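Side-chain contacts in putative electron transport related protein (Corynebacterium diphtheriae, PDB 4PQ1), which probably acts as a thioredoxin-like thiol-disulfide oxidoreductase related to DsbF, working through a redox-active cysteine pair: residues Asp64-Val69 / Gln148-Val153; Thr127-Asp132 / Ala138-Arg143. All coordinates share one frame; numbering follows the deposited sequence.

Contact 1 (Asp64-Val69 / Gln148-Val153)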
loop_
_atom_site.group_PDB
_atom_site.type_symbol
_atom_site.label_atom_id
_atom_site.label_comp_id
_atom_site.label_asym_id
_atom_site.label_seq_id
_atom_site.Cartn_x
_atom_site.Cartn_y
_atom_site.Cartn_z
ATOM N N ASP A 64 7.335 -8.481 -7.644
ATOM C CA ASP A 64 8.580 -8.959 -7.062
ATOM C C ASP A 64 9.268 -7.877 -6.239
ATOM O O ASP A 64 9.883 -8.157 -5.204
ATOM C CB ASP A 64 9.530 -9.438 -8.150
ATOM C CG ASP A 64 9.129 -10.791 -8.726
ATOM O OD1 ASP A 64 8.405 -11.552 -8.041
ATOM O OD2 ASP A 64 9.559 -11.093 -9.861
ATOM N N ASP A 65 9.175 -6.639 -6.717
ATOM C CA ASP A 65 9.847 -5.528 -6.067
ATOM C C ASP A 65 9.205 -5.223 -4.719
ATOM O O ASP A 65 9.896 -4.951 -3.735
ATOM C CB ASP A 65 9.833 -4.296 -6.975
ATOM C CG ASP A 65 11.027 -4.260 -7.923
ATOM O OD1 ASP A 65 11.755 -5.277 -8.024
ATOM O OD2 ASP A 65 11.249 -3.215 -8.568
ATOM N N LEU A 66 7.882 -5.285 -4.664
ATOM C CA LEU A 66 7.193 -5.055 -3.406
ATOM C C LEU A 66 7.574 -6.155 -2.418
ATOM O O LEU A 66 7.703 -5.903 -1.232
ATOM C CB LEU A 66 5.680 -4.999 -3.622
ATOM C CG LEU A 66 5.166 -3.795 -4.422
ATOM C CD1 LEU A 66 3.765 -4.076 -4.924
ATOM C CD2 LEU A 66 5.147 -2.571 -3.550
ATOM N N GLN A 67 7.780 -7.369 -2.915
ATOM C CA GLN A 67 8.250 -8.458 -2.063
ATOM C C GLN A 67 9.625 -8.109 -1.520
ATOM O O GLN A 67 9.944 -8.374 -0.363
ATOM C CB GLN A 67 8.303 -9.793 -2.828
ATOM C CG GLN A 67 8.691 -10.991 -1.949
ATOM C CD GLN A 67 7.748 -11.178 -0.767
ATOM O OE1 GLN A 67 6.570 -10.814 -0.833
ATOM N NE2 GLN A 67 8.255 -11.753 0.312
ATOM N N GLU A 68 10.436 -7.498 -2.368
ATOM C CA GLU A 68 11.795 -7.139 -2.011
ATOM C C GLU A 68 11.798 -6.127 -0.862
ATOM O O GLU A 68 12.450 -6.329 0.166
ATOM C CB GLU A 68 12.498 -6.575 -3.238
ATOM C CG GLU A 68 13.967 -6.331 -3.079
ATOM C CD GLU A 68 14.563 -5.787 -4.355
ATOM O OE1 GLU A 68 14.137 -6.234 -5.450
ATOM O OE2 GLU A 68 15.441 -4.901 -4.258
ATOM N N VAL A 69 11.040 -5.051 -1.053
ATOM C CA VAL A 69 10.833 -4.009 -0.048
ATOM C C VAL A 69 10.329 -4.587 1.262
ATOM O O VAL A 69 10.816 -4.224 2.326
ATOM C CB VAL A 69 9.833 -2.947 -0.554
ATOM C CG1 VAL A 69 9.511 -1.929 0.537
ATOM C CG2 VAL A 69 10.384 -2.242 -1.774
ATOM N N GLN A 148 13.528 0.431 -5.522
ATOM C CA GLN A 148 14.428 1.510 -5.139
ATOM C C GLN A 148 13.654 2.832 -4.952
ATOM O O GLN A 148 14.068 3.690 -4.157
ATOM C CB GLN A 148 15.552 1.653 -6.174
ATOM C CG GLN A 148 16.820 2.366 -5.674
ATOM C CD GLN A 148 17.311 1.864 -4.319
ATOM O OE1 GLN A 148 17.074 2.497 -3.290
ATOM N NE2 GLN A 148 18.000 0.729 -4.316
ATOM N N ASP A 149 12.543 2.990 -5.679
ATOM C CA ASP A 149 11.599 4.089 -5.431
ATOM C C ASP A 149 11.256 4.113 -3.952
ATOM O O ASP A 149 11.374 5.138 -3.276
ATOM C CB ASP A 149 10.297 3.927 -6.234
ATOM C CG ASP A 149 10.434 4.308 -7.702
ATOM O OD1 ASP A 149 11.143 5.290 -8.024
ATOM O OD2 ASP A 149 9.790 3.624 -8.540
ATOM N N LEU A 150 10.853 2.951 -3.456
ATOM C CA LEU A 150 10.355 2.815 -2.103
ATOM C C LEU A 150 11.470 2.857 -1.090
ATOM O O LEU A 150 11.346 3.518 -0.069
ATOM C CB LEU A 150 9.576 1.521 -1.957
ATOM C CG LEU A 150 8.414 1.445 -2.946
ATOM C CD1 LEU A 150 7.673 0.134 -2.792
ATOM C CD2 LEU A 150 7.474 2.612 -2.737
ATOM N N ILE A 151 12.557 2.153 -1.377
ATOM C CA ILE A 151 13.679 2.097 -0.456
ATOM C C ILE A 151 14.250 3.497 -0.183
ATOM O O ILE A 151 14.561 3.826 0.945
ATOM C CB ILE A 151 14.787 1.152 -0.982
ATOM C CG1 ILE A 151 14.414 -0.301 -0.676
ATOM C CG2 ILE A 151 16.135 1.472 -0.330
ATOM C CD1 ILE A 151 15.299 -1.304 -1.363
ATOM N N LYS A 152 14.359 4.317 -1.217
ATOM C CA LYS A 152 14.856 5.666 -1.066
ATOM C C LYS A 152 14.021 6.451 -0.076
ATOM O O LYS A 152 14.565 7.151 0.779
ATOM C CB LYS A 152 14.892 6.381 -2.411
ATOM C CG LYS A 152 16.060 5.946 -3.261
ATOM C CD LYS A 152 16.219 6.825 -4.486
ATOM C CE LYS A 152 17.535 6.520 -5.190
ATOM N NZ LYS A 152 17.729 7.338 -6.421
ATOM N N VAL A 153 12.704 6.323 -0.183
ATOM C CA VAL A 153 11.820 6.936 0.784
ATOM C C VAL A 153 12.023 6.275 2.133
ATOM O O VAL A 153 12.154 6.962 3.155
ATOM C CB VAL A 153 10.341 6.814 0.408
ATOM C CG1 VAL A 153 9.486 7.524 1.476
ATOM C CG2 VAL A 153 10.090 7.392 -0.982
#
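Leu150, on helix 147-156, reaches across to Leu66 and Val69 of helix 63-73 and makes the closest contacts from its side. Its CB points at the other helix and already meets the valine, with Val69 CG2 3.9 Å from Leu150 CB. CG stands beside the backbone N (chi1 -58°), and from there the two methyls part company. CD1 goes forward between the helices, where it lies 3.7 Å from Val69 CG2 and 3.8 Å from Leu66 CD2. CD2 turns to the sheet and rests on Thr128, Val130 and Phe141. The two partners receive CD1 differently. Val69 has its CB directed toward the other helix, and its side chain crosses that of Leu150 at about a right angle, whereas Leu66 starts away from helix 147-156 and brings only its CD2 methyl back, its CG lying beside the backbone N (chi1 -68°). At the start of helix 147-156, Asp65 OD2 accepts a hydrogen bond from Ala147 N, a polar tie just before segment 148-153. Between the two segments themselves the chemistry is purely apolar: three buried branched side chains meet through methyl and methylene carbons, which implies cohesion by dispersion and exclusion of water, non-directional in character, with the Asp65 to Ala147 bond as a polar link beside it.

Contact 2 (Thr127-Asp132 / Ala138-Arg143)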
loop_
_atom_site.group_PDB
_atom_site.type_symbol
_atom_site.label_atom_id
_atom_site.label_comp_id
_atom_site.label_asym_id
_atom_site.label_seq_id
_atom_site.Cartn_x
_atom_site.Cartn_y
_atom_site.Cartn_z
ATOM N N THR A 127 -1.334 1.787 -6.812
ATOM C CA THR A 127 -0.954 2.980 -6.047
ATOM C C THR A 127 -0.137 2.483 -4.877
ATOM O O THR A 127 -0.471 1.452 -4.271
ATOM C CB THR A 127 -2.170 3.789 -5.535
ATOM O OG1 THR A 127 -2.811 4.446 -6.637
ATOM C CG2 THR A 127 -1.749 4.875 -4.448
ATOM N N THR A 128 0.942 3.191 -4.567
ATOM C CA THR A 128 1.739 2.834 -3.408
ATOM C C THR A 128 1.879 4.009 -2.457
ATOM O O THR A 128 2.269 5.110 -2.862
ATOM C CB THR A 128 3.132 2.343 -3.803
ATOM O OG1 THR A 128 3.004 1.163 -4.595
ATOM C CG2 THR A 128 3.942 2.020 -2.557
ATOM N N ILE A 129 1.551 3.780 -1.193
ATOM C CA ILE A 129 1.710 4.822 -0.186
ATOM C C ILE A 129 2.676 4.388 0.904
ATOM O O ILE A 129 2.462 3.369 1.563
ATOM C CB ILE A 129 0.375 5.202 0.440
ATOM C CG1 ILE A 129 -0.588 5.668 -0.656
ATOM C CG2 ILE A 129 0.596 6.299 1.497
ATOM C CD1 ILE A 129 -1.988 5.904 -0.178
ATOM N N VAL A 130 3.744 5.161 1.086
ATOM C CA VAL A 130 4.705 4.855 2.143
ATOM C C VAL A 130 4.333 5.664 3.382
ATOM O O VAL A 130 4.380 6.885 3.352
ATOM C CB VAL A 130 6.159 5.173 1.727
ATOM C CG1 VAL A 130 7.115 4.738 2.810
ATOM C CG2 VAL A 130 6.521 4.477 0.409
ATOM N N LEU A 131 3.925 4.979 4.447
ATOM C CA LEU A 131 3.592 5.633 5.703
ATOM C C LEU A 131 4.800 5.623 6.633
ATOM O O LEU A 131 5.554 4.646 6.635
ATOM C CB LEU A 131 2.415 4.934 6.381
ATOM C CG LEU A 131 1.138 4.738 5.583
ATOM C CD1 LEU A 131 0.126 3.976 6.439
ATOM C CD2 LEU A 131 0.586 6.066 5.149
ATOM N N ASP A 132 4.992 6.691 7.421
ATOM C CA ASP A 132 6.109 6.714 8.374
ATOM C C ASP A 132 5.660 6.036 9.658
ATOM O O ASP A 132 4.607 5.417 9.684
ATOM C CB ASP A 132 6.635 8.151 8.646
ATOM C CG ASP A 132 5.582 9.090 9.239
ATOM O OD1 ASP A 132 4.646 8.622 9.923
ATOM O OD2 ASP A 132 5.700 10.324 9.025
ATOM N N ALA A 138 4.491 9.619 3.703
ATOM C CA ALA A 138 5.719 10.329 3.374
ATOM C C ALA A 138 5.839 10.442 1.864
ATOM O O ALA A 138 6.552 11.298 1.338
ATOM C CB ALA A 138 6.913 9.604 3.952
ATOM N N ALA A 139 5.149 9.541 1.166
ATOM C CA ALA A 139 5.185 9.513 -0.288
ATOM C C ALA A 139 3.944 8.805 -0.818
ATOM O O ALA A 139 3.510 7.800 -0.258
ATOM C CB ALA A 139 6.457 8.822 -0.779
ATOM N N VAL A 140 3.365 9.348 -1.884
ATOM C CA VAL A 140 2.310 8.659 -2.616
ATOM C C VAL A 140 2.697 8.502 -4.081
ATOM O O VAL A 140 3.041 9.476 -4.748
ATOM C CB VAL A 140 0.965 9.401 -2.524
ATOM C CG1 VAL A 140 -0.122 8.646 -3.336
ATOM C CG2 VAL A 140 0.565 9.600 -1.052
ATOM N N PHE A 141 2.645 7.271 -4.571
ATOM C CA PHE A 141 3.011 6.968 -5.950
ATOM C C PHE A 141 1.787 6.558 -6.751
ATOM O O PHE A 141 1.177 5.524 -6.463
ATOM C CB PHE A 141 4.055 5.847 -6.006
ATOM C CG PHE A 141 5.397 6.228 -5.433
ATOM C CD1 PHE A 141 6.334 6.884 -6.213
ATOM C CD2 PHE A 141 5.730 5.903 -4.120
ATOM C CE1 PHE A 141 7.572 7.234 -5.688
ATOM C CE2 PHE A 141 6.960 6.249 -3.598
ATOM C CZ PHE A 141 7.888 6.918 -4.382
ATOM N N LEU A 142 1.425 7.370 -7.746
ATOM C CA LEU A 142 0.269 7.090 -8.597
ATOM C C LEU A 142 0.744 6.421 -9.887
ATOM O O LEU A 142 0.408 6.828 -10.999
ATOM C CB LEU A 142 -0.505 8.373 -8.903
ATOM C CG LEU A 142 -0.937 9.149 -7.646
ATOM C CD1 LEU A 142 -1.588 10.475 -8.018
ATOM C CD2 LEU A 142 -1.856 8.304 -6.750
ATOM N N ARG A 143 1.539 5.380 -9.707
ATOM C CA ARG A 143 2.206 4.720 -10.790
ATOM C C ARG A 143 2.815 3.471 -10.215
ATOM O O ARG A 143 2.926 3.346 -8.999
ATOM C CB ARG A 143 3.274 5.609 -11.430
ATOM C CG ARG A 143 4.351 6.090 -10.471
ATOM C CD ARG A 143 5.573 6.555 -11.249
ATOM N NE ARG A 143 6.615 7.139 -10.411
ATOM C CZ ARG A 143 7.660 6.473 -9.937
ATOM N NH1 ARG A 143 7.808 5.186 -10.210
ATOM N NH2 ARG A 143 8.565 7.095 -9.192
HETATM O O HOH W 1 2.844 1.380 -7.281
#
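Thr128 and Phe141 face each other as an antiparallel hydrogen-bonded pair, their backbones joined by Phe141 N to Thr128 O at 2.8 Å and Thr128 N to Phe141 O at 3.0 Å. Both donors lie in the plane of the carbonyl they address. With CG beside the backbone N (chi1 -67°), the phenyl ring is laid alongside strand 127-131 and offers it an edge: Thr128 O and Val130 CG2 both lie near the ring plane. One residue along, Ile129 and Val140 form a non-hydrogen-bonded pair on the other face, side by side and pointing the same way, with Ile129 CG1 4.0 Å from Val140 CG1. On that face too, Leu142 CD2 lies alongside the Thr127 side chain. The ladder then breaks step: Ala138 and Ala139 both face Val130, a classic beta bulge. Val130 N donates to Ala139 O at 3.0 Å, tilted 17° from the carbonyl plane, while Ala138 N meets Val130 O at 2.8 Å, almost in line with the carbonyl bond.

A second shell holds the Thr127-Arg143 end. One water donates to Arg143 O (2.6 Å) and accepts from Thr128 OG1 (2.7 Å). Thr128 OG1 is also hydrogen-bonded to Asn50 ND2, and Thr127 OG1 to Val124 O. Phe141 CD1 lies 3.7 Å above one face of the Arg143 guanidinium, offset toward its rim, and Arg143 forms salt bridges with Glu13 and Asp149. At the other end Asp132 OD2 forms salt bridges with Arg21 and Arg136.

The hairpin sits inside the mixed sheet, strand 127-131 bonding outward to strand 46-52 and strand 137-141 to strand 13-15. Helix 147-156 packs on the face bearing Thr128, Val130 and Phe141, while Val120 touches Ile129 on the other.

In the fold
Contact 1 and contact 2 have centres about 11 Å apart and meet at helix 147-156, which follows strand 137-141 directly in the chain. Helix 63-73 comes first, then the two hairpin strands, then the C-terminal helix, so contact 2 is nested inside the loop that contact 1 closes. Helix 147-156 supplies the bridge between the contacts, facing helix 63-73 in one and the hairpin in the other. As in other thioredoxin folds, the two helices lie on the same face of the central sheet. Helix 63-73 follows closely on the Cys56-Cys59 disulfide at a helix start, so the contacts link the region of the probable redox site to the C-terminal hairpin and helix.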